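Local atomic coordinates of adenosine monophosphate-protein transferase (Bartonella henselae str. Houston-1, PDB entry 5NH2), a protein that transfers AMP from ATP to tyrosine or threonine residues of host target proteins through its Fic domain, contributing to bacterial virulence. Residues I181-R185 with V232-M238; G254-F258 with G269-L274; K214-L218 with V237-E242; I63-F68 with R159-F164; Y77-I81 with A106-Q112. One frame throughout, in Å; residues are numbered along the deposited sequence.

In the fold
Interactions 4 and 5 belong to the helical Fic domain. In interaction 4 helix 57-68 crosses helix 157-171 beside the ATP site, where the Arg159 side chain comes within about 3 Å of a bound magnesium ion; interaction 5, its centre about 17 Å away, lies within the chain span that interaction 4 closes. Interactions 1, 2 and 3 gather at the other side of the chain's centre and lead into the sheet of the intracellular delivery domain. Interactions 1 and 3 share Val237 and Met238 on strand 237-239, with centres about 12 Å apart. Interactions 2 and 3 touch through the salt bridge Glu256 OE2 to Arg216 NH1, 2.5 Å.

Interaction 1 of 5, residues I181-R185 with V232-M238; sequences ITKER and VNDRPVM
Thr182 lays its side chain (chi1 p) over the Val232-Arg235 type I turn and the following strand: CG2 reaches Val232 O at 3.2 Å and Val237 CG2 at 3.7 Å. Its OG1 donates to Arg235 O (2.8 Å) and accepts from Arg185 N (3.2 Å), tying the N-cap of helix 183-196 to the turn. Asn233 (chi1 t) OD1 accepts from Lys183 N at 2.8 Å and its backbone O from Glu184 N at 3.1 Å, while ND2 donates to Ala33 O of the antitoxin homologue's chain. CA pairs are Thr182-Asn233 4.7 Å, Glu184-Asp234 5.1 Å and Arg185-Pro236 5.1 Å. Glu184 CG covers Pro236 CD at 3.7 Å. The extended Arg185 lays one guanidinium face on Met238 CB (CZ to CB 3.4 Å) and forms a salt bridge with Asp208. Water 1 bridges, donating to Val237 O (2.8 Å) and accepting weakly from Thr182 N (3.4 Å). The contact links helix 183-196 to strand 237-239, with helix 212-227 packing on Thr182 and Val237 and strand 265-270 pairing alongside Met238.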
# COMPACT_ATOMS: atom_id res chain seq x y z
N ILE A 181 -7.17 -0.52 -2.61
CA ILE A 181 -7.47 -1.17 -1.33
C ILE A 181 -7.61 -0.09 -0.27
O ILE A 181 -6.67 0.68 -0.07
CB ILE A 181 -6.34 -2.13 -0.92
CG1 ILE A 181 -6.28 -3.31 -1.89
CG2 ILE A 181 -6.48 -2.58 0.57
CD1 ILE A 181 -7.62 -3.97 -2.09
N THR A 182 -8.75 -0.06 0.44
CA THR A 182 -8.96 0.88 1.56
C THR A 182 -8.25 0.43 2.86
O THR A 182 -7.95 -0.75 3.07
CB THR A 182 -10.45 1.06 1.89
OG1 THR A 182 -10.98 -0.16 2.43
CG2 THR A 182 -11.28 1.54 0.69
N LYS A 183 -8.05 1.41 3.75
CA LYS A 183 -7.40 1.15 5.03
C LYS A 183 -8.18 0.10 5.83
O LYS A 183 -7.59 -0.81 6.44
CB LYS A 183 -7.28 2.47 5.80
CG LYS A 183 -6.43 2.35 7.13
CD LYS A 183 -5.85 3.72 7.61
CE LYS A 183 -5.71 3.76 9.11
NZ LYS A 183 -4.52 3.03 9.64
N GLU A 184 -9.50 0.19 5.78
CA GLU A 184 -10.37 -0.79 6.41
C GLU A 184 -10.14 -2.21 5.88
O GLU A 184 -9.98 -3.16 6.67
CB GLU A 184 -11.82 -0.36 6.19
CG GLU A 184 -12.86 -1.36 6.71
CD GLU A 184 -12.88 -1.43 8.25
OE1 GLU A 184 -12.25 -0.58 8.93
OE2 GLU A 184 -13.54 -2.36 8.77
N ARG A 185 -10.17 -2.38 4.55
CA ARG A 185 -10.07 -3.73 3.98
C ARG A 185 -8.70 -4.34 4.28
O ARG A 185 -8.62 -5.51 4.67
CB ARG A 185 -10.34 -3.70 2.47
CG ARG A 185 -10.16 -5.09 1.78
CD ARG A 185 -10.33 -5.06 0.24
NE ARG A 185 -10.62 -6.40 -0.28
CZ ARG A 185 -10.85 -6.71 -1.56
NH1 ARG A 185 -10.82 -5.79 -2.53
NH2 ARG A 185 -11.10 -7.98 -1.89
N VAL A 232 -13.92 6.80 1.20
CA VAL A 232 -14.24 5.42 1.57
C VAL A 232 -13.11 4.72 2.32
O VAL A 232 -13.13 3.48 2.43
CB VAL A 232 -14.65 4.61 0.34
CG1 VAL A 232 -16.09 4.94 -0.04
CG2 VAL A 232 -13.68 4.86 -0.79
N ASN A 233 -12.07 5.45 2.72
CA ASN A 233 -10.90 4.79 3.31
C ASN A 233 -11.25 3.96 4.55
O ASN A 233 -10.56 2.98 4.87
CB ASN A 233 -9.82 5.85 3.61
CG ASN A 233 -8.44 5.23 3.84
OD1 ASN A 233 -8.10 4.16 3.27
ND2 ASN A 233 -7.63 5.88 4.68
N ASP A 234 -12.35 4.32 5.24
CA ASP A 234 -12.85 3.63 6.43
C ASP A 234 -13.91 2.55 6.15
O ASP A 234 -14.44 1.97 7.10
CB ASP A 234 -13.42 4.66 7.40
CG ASP A 234 -12.34 5.41 8.12
OD1 ASP A 234 -12.04 5.05 9.28
OD2 ASP A 234 -11.77 6.35 7.53
N ARG A 235 -14.22 2.24 4.89
CA ARG A 235 -15.23 1.25 4.56
C ARG A 235 -14.63 0.08 3.75
O ARG A 235 -13.69 0.26 2.96
CB ARG A 235 -16.38 1.88 3.75
CG ARG A 235 -17.11 2.94 4.51
CD ARG A 235 -17.98 2.28 5.51
NE ARG A 235 -18.93 3.17 6.18
CZ ARG A 235 -19.93 3.84 5.59
NH1 ARG A 235 -20.13 3.77 4.26
NH2 ARG A 235 -20.72 4.60 6.33
N PRO A 236 -15.18 -1.13 3.92
CA PRO A 236 -14.85 -2.22 3.00
C PRO A 236 -15.34 -1.90 1.59
O PRO A 236 -16.48 -1.46 1.39
CB PRO A 236 -15.58 -3.43 3.60
CG PRO A 236 -16.59 -2.89 4.55
CD PRO A 236 -16.13 -1.53 4.98
N VAL A 237 -14.44 -2.09 0.61
CA VAL A 237 -14.70 -1.93 -0.82
C VAL A 237 -14.10 -3.14 -1.51
O VAL A 237 -12.90 -3.41 -1.37
CB VAL A 237 -14.10 -0.63 -1.40
CG1 VAL A 237 -14.43 -0.46 -2.91
CG2 VAL A 237 -14.62 0.57 -0.59
N MET A 238 -14.92 -3.93 -2.19
CA MET A 238 -14.38 -5.12 -2.82
C MET A 238 -15.26 -5.50 -3.98
O MET A 238 -16.40 -5.03 -4.13
CB MET A 238 -14.24 -6.29 -1.86
CG MET A 238 -15.52 -6.61 -1.19
SD MET A 238 -15.25 -7.44 0.37
CE MET A 238 -16.94 -7.61 0.87
O HOH W 1 -10.41 -2.26 -1.58

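Interaction 2 of 5, residues G254-F258 with G269-L274; sequences GLEGF and GNIDHL
Neither glycine leaves room for a beta carbon: one on Gly257 would fall 3.0 Å from Gly269 O, and one on Gly269, under the Phe258 ring, only 3.1 Å from Phe258 CE1. Gly257-Asn270 is an antiparallel non-hydrogen-bonded pair, CA atoms 4.5 Å apart. The next pair, Phe258-Gly269, is hydrogen-bonded, CA atoms 5.5 Å apart; Phe258 N to Gly269 O and Gly269 N to Phe258 O both measure 2.9 Å. Backbone angles are extended, -143/171 at Gly257, -127/160 at Phe258 and -144/168 at Gly269. A third, weak bond runs from Ile271 N to Glu256 O at 3.3 Å. These are the open ends of the beta hairpin of strands 257-262 and 265-270 in the intracellular delivery domain, whose family belongs to the OB clan. Past Asn270 the chain turns into a short 3-10 segment, 271-273, begun by an Asx turn in which Asn270 OD1 accepts from Asp272 N at 3.0 Å. Phe258, chi1 p, swings its ring across Gly269, whose N lies over one face. Leu274 covers the opposite face in a CH-pi contact, CD1 3.9 Å from the ring centroid, while Asn270 O approaches the ring edge, 3.1 Å from Phe258 CE1. Phe290 meets Phe258 edge-to-face. Ile271, chi1 p, puts CG2 3.4 Å from Gly257 C. On helix 212-227, Glu220 accepts from Glu256 N and Gly257 N, and Arg216 pairs with the Glu256 carboxylate.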
# COMPACT_ATOMS: atom_id res chain seq x y z
N GLY A 254 -22.37 2.55 -13.60
CA GLY A 254 -21.42 3.36 -14.33
C GLY A 254 -21.20 2.72 -15.68
O GLY A 254 -21.93 1.80 -16.06
N LEU A 255 -20.26 3.27 -16.43
CA LEU A 255 -19.96 2.67 -17.72
C LEU A 255 -19.61 1.19 -17.59
O LEU A 255 -20.16 0.36 -18.32
CB LEU A 255 -18.83 3.44 -18.40
CG LEU A 255 -19.30 4.77 -18.92
CD1 LEU A 255 -18.13 5.75 -18.95
CD2 LEU A 255 -19.86 4.52 -20.31
N GLU A 256 -18.62 0.84 -16.75
CA GLU A 256 -18.15 -0.55 -16.64
C GLU A 256 -18.81 -1.41 -15.56
O GLU A 256 -19.02 -2.61 -15.76
CB GLU A 256 -16.63 -0.54 -16.51
CG GLU A 256 -16.05 -0.03 -17.84
CD GLU A 256 -14.55 -0.03 -17.89
OE1 GLU A 256 -13.94 1.00 -17.54
OE2 GLU A 256 -13.98 -1.07 -18.27
N GLY A 257 -19.17 -0.84 -14.41
CA GLY A 257 -19.56 -1.67 -13.28
C GLY A 257 -20.68 -1.02 -12.49
O GLY A 257 -21.07 0.12 -12.75
N PHE A 258 -21.23 -1.80 -11.56
CA PHE A 258 -22.24 -1.30 -10.63
C PHE A 258 -21.82 -1.62 -9.21
O PHE A 258 -21.01 -2.51 -8.95
CB PHE A 258 -23.63 -1.89 -10.88
CG PHE A 258 -23.74 -3.34 -10.53
CD1 PHE A 258 -23.25 -4.31 -11.38
CD2 PHE A 258 -24.34 -3.74 -9.33
CE1 PHE A 258 -23.34 -5.65 -11.08
CE2 PHE A 258 -24.45 -5.10 -9.01
CZ PHE A 258 -23.94 -6.05 -9.89
N GLY A 269 -19.52 -5.01 -8.98
CA GLY A 269 -19.71 -6.09 -9.92
C GLY A 269 -19.81 -5.56 -11.33
O GLY A 269 -19.93 -4.35 -11.56
N ASN A 270 -19.74 -6.49 -12.28
CA ASN A 270 -19.75 -6.14 -13.70
C ASN A 270 -21.18 -5.87 -14.15
O ASN A 270 -22.08 -6.63 -13.79
CB ASN A 270 -19.14 -7.29 -14.48
CG ASN A 270 -18.75 -6.90 -15.88
OD1 ASN A 270 -19.58 -6.46 -16.67
ND2 ASN A 270 -17.46 -7.06 -16.18
N ILE A 271 -21.39 -4.81 -14.94
CA ILE A 271 -22.76 -4.48 -15.39
C ILE A 271 -23.35 -5.60 -16.26
O ILE A 271 -24.55 -5.87 -16.18
CB ILE A 271 -22.79 -3.14 -16.15
CG1 ILE A 271 -21.82 -3.22 -17.31
CG2 ILE A 271 -22.41 -1.99 -15.26
CD1 ILE A 271 -21.74 -1.97 -18.01
N ASP A 272 -22.52 -6.23 -17.11
CA ASP A 272 -23.02 -7.32 -17.97
C ASP A 272 -23.49 -8.52 -17.17
O ASP A 272 -24.05 -9.46 -17.76
CB ASP A 272 -21.97 -7.85 -18.96
CG ASP A 272 -21.18 -6.76 -19.66
OD1 ASP A 272 -19.95 -6.73 -19.45
OD2 ASP A 272 -21.76 -5.98 -20.44
N HIS A 273 -23.23 -8.57 -15.86
CA HIS A 273 -23.71 -9.68 -15.04
C HIS A 273 -25.06 -9.39 -14.40
O HIS A 273 -25.64 -10.29 -13.77
CB HIS A 273 -22.66 -10.03 -13.98
CG HIS A 273 -21.36 -10.51 -14.55
ND1 HIS A 273 -20.21 -10.63 -13.79
CD2 HIS A 273 -21.02 -10.89 -15.80
CE1 HIS A 273 -19.22 -11.06 -14.56
NE2 HIS A 273 -19.69 -11.23 -15.78
N LEU A 274 -25.57 -8.17 -14.52
CA LEU A 274 -26.94 -7.95 -14.09
C LEU A 274 -27.90 -8.45 -15.17
O LEU A 274 -27.61 -8.34 -16.36
CB LEU A 274 -27.21 -6.48 -13.85
CG LEU A 274 -26.82 -5.93 -12.48
CD1 LEU A 274 -26.97 -4.42 -12.50
CD2 LEU A 274 -27.69 -6.56 -11.38

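Interaction 3 of 5, residues K214-L218 with V237-E242; sequences KIRLL and VMVAKE
Lys214, on helix 212-227, sends its side chain across strand 237-239, chi1 m and then t throughout. Its CD touches Val239 CG1 at 3.6 Å, and beyond the strand's end NZ makes a salt bridge with Glu242 (chi1 m, chi2 p), 2.8 Å to OE2 and a weak 3.1 Å to OE1. NZ also donates to water 2 (2.7 Å), which lies 3.0 Å from Ala240 O. Leu217, turned toward the strand, packs on Ile268 of strand 265-270, which Leu218 also touches. Leu218 (chi1 m, chi2 t), its N bonded to Lys214 O at 3.1 Å, packs against the strand, CG 3.6 Å from Val239 CG2 and CD2 3.7 Å from Val237 CG1. Val237 and Val239, both chi1 t, point toward the helix, while Met238 between them points away. The short helix and strand axes approach to 9.0 Å at 143°, oblique but closer to antiparallel than to parallel; the closest CA pair is Lys214-Val239, 6.9 Å. This is a helix covering one face of a beta sheet at its end strand. Hydrophobic burial thus holds the helix to the strand, and an ion pair with the exposed Glu242 extends the join into the following loop.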
# COMPACT_ATOMS: atom_id res chain seq x y z
N LYS A 214 -11.04 -7.00 -12.89
CA LYS A 214 -11.52 -6.47 -11.62
C LYS A 214 -10.92 -5.10 -11.32
O LYS A 214 -11.62 -4.20 -10.80
CB LYS A 214 -11.26 -7.50 -10.53
CG LYS A 214 -12.23 -8.67 -10.72
CD LYS A 214 -12.22 -9.67 -9.59
CE LYS A 214 -13.01 -10.90 -10.04
NZ LYS A 214 -13.11 -11.91 -8.99
N ILE A 215 -9.67 -4.90 -11.75
CA ILE A 215 -9.00 -3.61 -11.57
C ILE A 215 -9.76 -2.50 -12.29
O ILE A 215 -9.87 -1.38 -11.78
CB ILE A 215 -7.55 -3.74 -12.05
CG1 ILE A 215 -6.78 -4.67 -11.10
CG2 ILE A 215 -6.87 -2.35 -12.17
CD1 ILE A 215 -5.41 -4.98 -11.54
N ARG A 216 -10.29 -2.79 -13.49
CA ARG A 216 -11.06 -1.78 -14.22
C ARG A 216 -12.25 -1.31 -13.39
O ARG A 216 -12.56 -0.11 -13.36
CB ARG A 216 -11.59 -2.31 -15.56
CG ARG A 216 -10.64 -2.76 -16.62
CD ARG A 216 -11.38 -2.86 -18.02
NE ARG A 216 -12.13 -4.11 -18.26
CZ ARG A 216 -13.43 -4.31 -17.96
NH1 ARG A 216 -14.15 -3.36 -17.39
NH2 ARG A 216 -14.01 -5.48 -18.23
N LEU A 217 -12.96 -2.27 -12.76
CA LEU A 217 -14.18 -2.00 -12.02
C LEU A 217 -13.90 -1.15 -10.79
O LEU A 217 -14.62 -0.17 -10.53
CB LEU A 217 -14.82 -3.32 -11.59
CG LEU A 217 -15.24 -4.25 -12.73
CD1 LEU A 217 -15.84 -5.53 -12.19
CD2 LEU A 217 -16.19 -3.56 -13.72
N LEU A 218 -12.84 -1.50 -10.04
CA LEU A 218 -12.54 -0.75 -8.83
C LEU A 218 -11.94 0.61 -9.16
O LEU A 218 -12.18 1.59 -8.44
CB LEU A 218 -11.57 -1.53 -7.95
CG LEU A 218 -12.20 -2.63 -7.15
CD1 LEU A 218 -11.08 -3.50 -6.60
CD2 LEU A 218 -13.00 -2.02 -6.00
N VAL A 237 -14.44 -2.09 0.61
CA VAL A 237 -14.70 -1.93 -0.82
C VAL A 237 -14.10 -3.14 -1.51
O VAL A 237 -12.90 -3.41 -1.37
CB VAL A 237 -14.10 -0.63 -1.40
CG1 VAL A 237 -14.43 -0.46 -2.91
CG2 VAL A 237 -14.62 0.57 -0.59
N MET A 238 -14.92 -3.93 -2.19
CA MET A 238 -14.38 -5.12 -2.82
C MET A 238 -15.26 -5.50 -3.98
O MET A 238 -16.40 -5.03 -4.13
CB MET A 238 -14.24 -6.29 -1.86
CG MET A 238 -15.52 -6.61 -1.19
SD MET A 238 -15.25 -7.44 0.37
CE MET A 238 -16.94 -7.61 0.87
N VAL A 239 -14.70 -6.35 -4.82
CA VAL A 239 -15.40 -6.84 -5.98
C VAL A 239 -16.07 -8.13 -5.60
O VAL A 239 -15.46 -8.99 -4.95
CB VAL A 239 -14.43 -7.02 -7.15
CG1 VAL A 239 -15.06 -7.87 -8.27
CG2 VAL A 239 -14.05 -5.62 -7.65
N ALA A 240 -17.35 -8.27 -5.98
CA ALA A 240 -18.10 -9.47 -5.68
C ALA A 240 -17.33 -10.72 -6.09
O ALA A 240 -16.73 -10.77 -7.17
CB ALA A 240 -19.44 -9.42 -6.41
N LYS A 241 -17.35 -11.73 -5.21
CA LYS A 241 -16.71 -13.02 -5.47
C LYS A 241 -17.60 -13.90 -6.35
O LYS A 241 -18.82 -13.95 -6.19
CB LYS A 241 -16.41 -13.77 -4.17
CG LYS A 241 -15.58 -13.04 -3.16
CD LYS A 241 -15.11 -14.00 -2.04
CE LYS A 241 -14.29 -15.18 -2.59
NZ LYS A 241 -13.37 -15.78 -1.58
N GLU A 242 -16.96 -14.64 -7.25
CA GLU A 242 -17.71 -15.50 -8.15
C GLU A 242 -18.47 -16.55 -7.34
O GLU A 242 -17.87 -17.28 -6.54
CB GLU A 242 -16.76 -16.16 -9.16
CG GLU A 242 -16.26 -15.28 -10.31
CD GLU A 242 -15.04 -14.43 -9.92
OE1 GLU A 242 -14.35 -14.79 -8.95
OE2 GLU A 242 -14.80 -13.41 -10.60
O HOH W 2 -13.80 -10.84 -6.65

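Interaction 4 of 5, residues I63-F68 with R159-F164; sequences IHQQLF and RTQRLF
Two helices of the Fic domain cross here, 57-68 and 157-171; ATP-binding Arg159, at the start of the second, closes the Gly156-Asn157-Gly158-Arg159 part of the Fic signature motif HPFxxGNGR. The short axes approach to 9.7 Å at 122°, with His64 and Thr160 nearest, CA to CA 5.6 Å. Thr160 (chi1 m) is a single knob in a hole formed by Ile63, His64, Leu67 and Phe68, its CG2 3.8 Å from Ile63 CG2. Apolar contacts flank the knob, Leu67 CD2 to Leu163 CD1 at 4.1 Å, Ile63 CG2 to Leu163 CB at 4.3 Å and Ile63 CD1 to Phe164 CB at 4.1 Å. No hydrogen bond joins the two segments. The polar groups look elsewhere: Thr160 OG1 to Gly156 O, and His64 to Gly76 N and Glu155 O. Beside the bound magnesium, the Arg159 guanidinium turns one face to the edge of the Phe68 ring (chi1 m), CE1 lying 3.8 Å from Arg159 NH1.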
# COMPACT_ATOMS: atom_id res chain seq x y z
N ILE A 63 15.00 -0.17 -1.03
CA ILE A 63 13.74 0.59 -1.10
C ILE A 63 13.54 1.50 0.13
O ILE A 63 13.25 2.70 -0.00
CB ILE A 63 12.56 -0.38 -1.27
CG1 ILE A 63 12.58 -0.99 -2.65
CG2 ILE A 63 11.28 0.33 -1.03
CD1 ILE A 63 11.52 -2.05 -2.75
N HIS A 64 13.66 0.93 1.35
CA HIS A 64 13.49 1.74 2.57
C HIS A 64 14.50 2.89 2.59
O HIS A 64 14.17 4.04 2.93
CB HIS A 64 13.61 0.84 3.81
CG HIS A 64 13.29 1.52 5.11
ND1 HIS A 64 14.22 2.26 5.82
CD2 HIS A 64 12.14 1.56 5.85
CE1 HIS A 64 13.66 2.75 6.91
NE2 HIS A 64 12.40 2.33 6.96
N GLN A 65 15.73 2.60 2.15
CA GLN A 65 16.78 3.60 2.12
C GLN A 65 16.45 4.72 1.13
O GLN A 65 16.74 5.89 1.39
CB GLN A 65 18.10 2.96 1.76
CG GLN A 65 19.29 3.89 2.01
CD GLN A 65 20.32 3.81 0.90
OE1 GLN A 65 20.02 4.13 -0.27
NE2 GLN A 65 21.53 3.40 1.25
N GLN A 66 15.85 4.39 -0.01
CA GLN A 66 15.55 5.47 -0.95
C GLN A 66 14.37 6.29 -0.45
O GLN A 66 14.37 7.52 -0.56
CB GLN A 66 15.32 4.93 -2.38
CG GLN A 66 16.62 4.33 -2.98
CD GLN A 66 17.72 5.36 -3.20
OE1 GLN A 66 18.80 5.29 -2.61
NE2 GLN A 66 17.45 6.34 -4.05
N LEU A 67 13.39 5.64 0.19
CA LEU A 67 12.21 6.40 0.63
C LEU A 67 12.57 7.40 1.72
O LEU A 67 12.04 8.52 1.73
CB LEU A 67 11.06 5.47 1.12
CG LEU A 67 10.45 4.46 0.12
CD1 LEU A 67 9.34 3.60 0.73
CD2 LEU A 67 9.97 5.11 -1.20
N PHE A 68 13.39 6.99 2.69
CA PHE A 68 13.58 7.75 3.92
C PHE A 68 14.96 8.39 4.10
O PHE A 68 15.21 8.95 5.18
CB PHE A 68 13.21 6.86 5.10
CG PHE A 68 11.78 6.40 5.05
CD1 PHE A 68 10.75 7.30 5.32
CD2 PHE A 68 11.46 5.09 4.69
CE1 PHE A 68 9.40 6.90 5.22
CE2 PHE A 68 10.12 4.65 4.60
CZ PHE A 68 9.08 5.56 4.87
N ARG A 159 4.88 0.93 3.78
CA ARG A 159 5.17 1.59 2.50
C ARG A 159 6.26 0.86 1.73
O ARG A 159 6.13 0.64 0.51
CB ARG A 159 5.54 3.05 2.74
CG ARG A 159 4.32 3.92 2.98
CD ARG A 159 4.67 5.36 3.39
NE ARG A 159 4.92 5.45 4.82
CZ ARG A 159 5.37 6.52 5.45
NH1 ARG A 159 5.68 7.66 4.79
NH2 ARG A 159 5.53 6.44 6.76
N THR A 160 7.29 0.39 2.46
CA THR A 160 8.38 -0.37 1.85
C THR A 160 7.91 -1.74 1.34
O THR A 160 8.23 -2.15 0.21
CB THR A 160 9.47 -0.55 2.89
OG1 THR A 160 9.92 0.75 3.29
CG2 THR A 160 10.59 -1.36 2.32
N GLN A 161 7.14 -2.45 2.17
CA GLN A 161 6.60 -3.75 1.77
C GLN A 161 5.70 -3.65 0.54
O GLN A 161 5.79 -4.47 -0.40
CB GLN A 161 5.83 -4.35 2.95
CG GLN A 161 4.98 -5.53 2.59
CD GLN A 161 4.06 -5.94 3.73
OE1 GLN A 161 3.59 -5.10 4.52
NE2 GLN A 161 3.78 -7.23 3.82
N ARG A 162 4.80 -2.65 0.52
CA ARG A 162 3.89 -2.53 -0.63
C ARG A 162 4.69 -2.31 -1.91
O ARG A 162 4.51 -3.04 -2.90
CB ARG A 162 2.87 -1.40 -0.41
CG ARG A 162 1.73 -1.81 0.53
CD ARG A 162 0.64 -0.72 0.70
NE ARG A 162 1.00 0.53 1.44
CZ ARG A 162 0.95 0.63 2.76
NH1 ARG A 162 0.63 -0.46 3.43
NH2 ARG A 162 1.22 1.74 3.40
N LEU A 163 5.65 -1.36 -1.88
CA LEU A 163 6.47 -1.14 -3.07
C LEU A 163 7.24 -2.40 -3.47
O LEU A 163 7.41 -2.69 -4.66
CB LEU A 163 7.42 0.04 -2.85
CG LEU A 163 7.42 1.07 -3.99
CD1 LEU A 163 8.33 2.24 -3.63
CD2 LEU A 163 7.79 0.47 -5.36
N PHE A 164 7.73 -3.16 -2.48
CA PHE A 164 8.44 -4.40 -2.79
C PHE A 164 7.53 -5.36 -3.54
O PHE A 164 7.93 -5.97 -4.54
CB PHE A 164 8.99 -5.02 -1.49
CG PHE A 164 9.80 -6.32 -1.65
CD1 PHE A 164 9.16 -7.56 -1.71
CD2 PHE A 164 11.20 -6.31 -1.64
CE1 PHE A 164 9.90 -8.77 -1.81
CE2 PHE A 164 11.93 -7.51 -1.72
CZ PHE A 164 11.28 -8.73 -1.80

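Interaction 5 of 5, residues Y77-I81 with A106-Q112; sequences YLRHI and AIGDEIQ
Ala106 meets the type I turn Leu78-Ile81 through its carbonyl: O accepts from Arg79 NH2 at 3.0 Å and, weakly, from Arg79 NH1 at 3.4 Å. Ile107 follows, extended (-118/121), with N bonded to Glu110 OE2 at 3.0 Å. Gly108 takes the N-cap with phi/psi 58/-122, a conformation suited to glycine; its CA lies 5.5 Å from that of His80, the closest CA pair. The helix begins at Asp109, and Ile111 (chi1 m) points at the turn. Its CD1 packs over one face of the Arg79 guanidinium, 3.5 Å from NH1, while its CB sits over the His80 ring in a CH-pi contact, 4.3 Å from the centroid. Gln112 (chi1 t, chi2 p) curls back so that NE2 donates to His80 NE2 at 3.0 Å, near the ring plane; Gln116 NE2 holds its OE1. His80 and Arg79 both have chi1 p; Arg79 chi2 and chi3 are t, and chi4 near 93° turns the guanidinium. In the Fic domain the contact joins the loop before strand 83-84 to the start of helix 109-124. Arg79 also donates to the carbonyls of Met93 and His151, and its side chain is about 6 Å from that of ATP-binding Asn157. The chemistry implies a turn held by a buried cation surrounded by backbone oxygens, and by an imidazole that accepts at NE2, whereas its buried ND1 has no polar partner.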
# COMPACT_ATOMS: atom_id res chain seq x y z
N TYR A 77 18.14 0.64 7.62
CA TYR A 77 18.63 -0.24 8.68
C TYR A 77 17.47 -0.92 9.42
O TYR A 77 16.42 -0.31 9.68
CB TYR A 77 19.53 0.51 9.68
CG TYR A 77 20.88 1.02 9.12
CD1 TYR A 77 20.92 2.04 8.16
CD2 TYR A 77 22.10 0.53 9.61
CE1 TYR A 77 22.14 2.53 7.68
CE2 TYR A 77 23.30 1.02 9.13
CZ TYR A 77 23.31 2.02 8.16
OH TYR A 77 24.50 2.52 7.67
N LEU A 78 17.66 -2.21 9.70
CA LEU A 78 16.71 -3.07 10.39
C LEU A 78 16.76 -2.80 11.88
O LEU A 78 17.81 -2.45 12.43
CB LEU A 78 17.03 -4.54 10.11
CG LEU A 78 16.95 -4.87 8.60
CD1 LEU A 78 17.53 -6.25 8.32
CD2 LEU A 78 15.56 -4.75 7.99
N ARG A 79 15.63 -3.02 12.56
CA ARG A 79 15.50 -2.50 13.92
C ARG A 79 16.18 -3.36 14.99
O ARG A 79 16.36 -2.90 16.13
CB ARG A 79 14.02 -2.31 14.26
CG ARG A 79 13.27 -3.58 14.37
CD ARG A 79 11.82 -3.36 14.85
NE ARG A 79 10.92 -4.42 14.41
CZ ARG A 79 10.61 -5.51 15.11
NH1 ARG A 79 11.10 -5.72 16.34
NH2 ARG A 79 9.78 -6.40 14.57
N HIS A 80 16.55 -4.59 14.68
CA HIS A 80 17.26 -5.39 15.67
C HIS A 80 18.78 -5.24 15.57
O HIS A 80 19.49 -5.90 16.33
CB HIS A 80 16.86 -6.87 15.56
CG HIS A 80 17.34 -7.53 14.31
ND1 HIS A 80 16.93 -7.11 13.06
CD2 HIS A 80 18.18 -8.57 14.11
CE1 HIS A 80 17.51 -7.87 12.14
NE2 HIS A 80 18.26 -8.77 12.75
N ILE A 81 19.28 -4.40 14.68
CA ILE A 81 20.71 -4.12 14.53
C ILE A 81 20.98 -2.79 15.20
O ILE A 81 20.33 -1.80 14.86
CB ILE A 81 21.13 -4.07 13.06
CG1 ILE A 81 20.44 -5.20 12.32
CG2 ILE A 81 22.67 -4.10 12.93
CD1 ILE A 81 20.72 -6.51 12.92
N ALA A 106 7.68 -10.04 15.15
CA ALA A 106 8.83 -10.86 15.43
C ALA A 106 9.78 -10.09 16.36
O ALA A 106 9.88 -8.86 16.29
CB ALA A 106 9.53 -11.24 14.11
N ILE A 107 10.47 -10.84 17.21
CA ILE A 107 11.32 -10.28 18.25
C ILE A 107 12.79 -10.70 18.00
O ILE A 107 13.10 -11.90 17.92
CB ILE A 107 10.80 -10.71 19.64
CG1 ILE A 107 9.46 -10.00 19.93
CG2 ILE A 107 11.82 -10.44 20.74
CD1 ILE A 107 8.82 -10.45 21.25
N GLY A 108 13.67 -9.71 17.83
CA GLY A 108 15.10 -9.99 17.83
C GLY A 108 15.53 -10.99 16.76
O GLY A 108 15.32 -10.79 15.56
N ASP A 109 16.16 -12.09 17.21
CA ASP A 109 16.68 -13.08 16.27
C ASP A 109 15.59 -13.66 15.36
O ASP A 109 15.91 -14.11 14.25
CB ASP A 109 17.42 -14.17 17.06
CG ASP A 109 18.91 -13.83 17.32
OD1 ASP A 109 19.25 -12.63 17.48
OD2 ASP A 109 19.76 -14.75 17.36
N GLU A 110 14.31 -13.62 15.79
CA GLU A 110 13.19 -14.06 14.93
C GLU A 110 13.09 -13.22 13.67
O GLU A 110 12.71 -13.74 12.62
CB GLU A 110 11.85 -13.99 15.68
CG GLU A 110 11.75 -14.81 16.97
CD GLU A 110 10.37 -14.66 17.63
OE1 GLU A 110 10.07 -15.45 18.57
OE2 GLU A 110 9.59 -13.76 17.19
N ILE A 111 13.32 -11.91 13.77
CA ILE A 111 13.39 -11.08 12.56
C ILE A 111 14.44 -11.63 11.61
O ILE A 111 14.16 -11.88 10.42
CB ILE A 111 13.70 -9.61 12.92
CG1 ILE A 111 12.60 -9.02 13.80
CG2 ILE A 111 13.89 -8.74 11.65
CD1 ILE A 111 13.17 -8.01 14.79
N GLN A 112 15.64 -11.90 12.14
CA GLN A 112 16.76 -12.27 11.29
C GLN A 112 16.47 -13.58 10.57
O GLN A 112 16.58 -13.66 9.34
CB GLN A 112 18.04 -12.39 12.11
CG GLN A 112 19.29 -12.83 11.27
CD GLN A 112 19.83 -11.72 10.35
OE1 GLN A 112 20.40 -12.01 9.30
NE2 GLN A 112 19.67 -10.46 10.76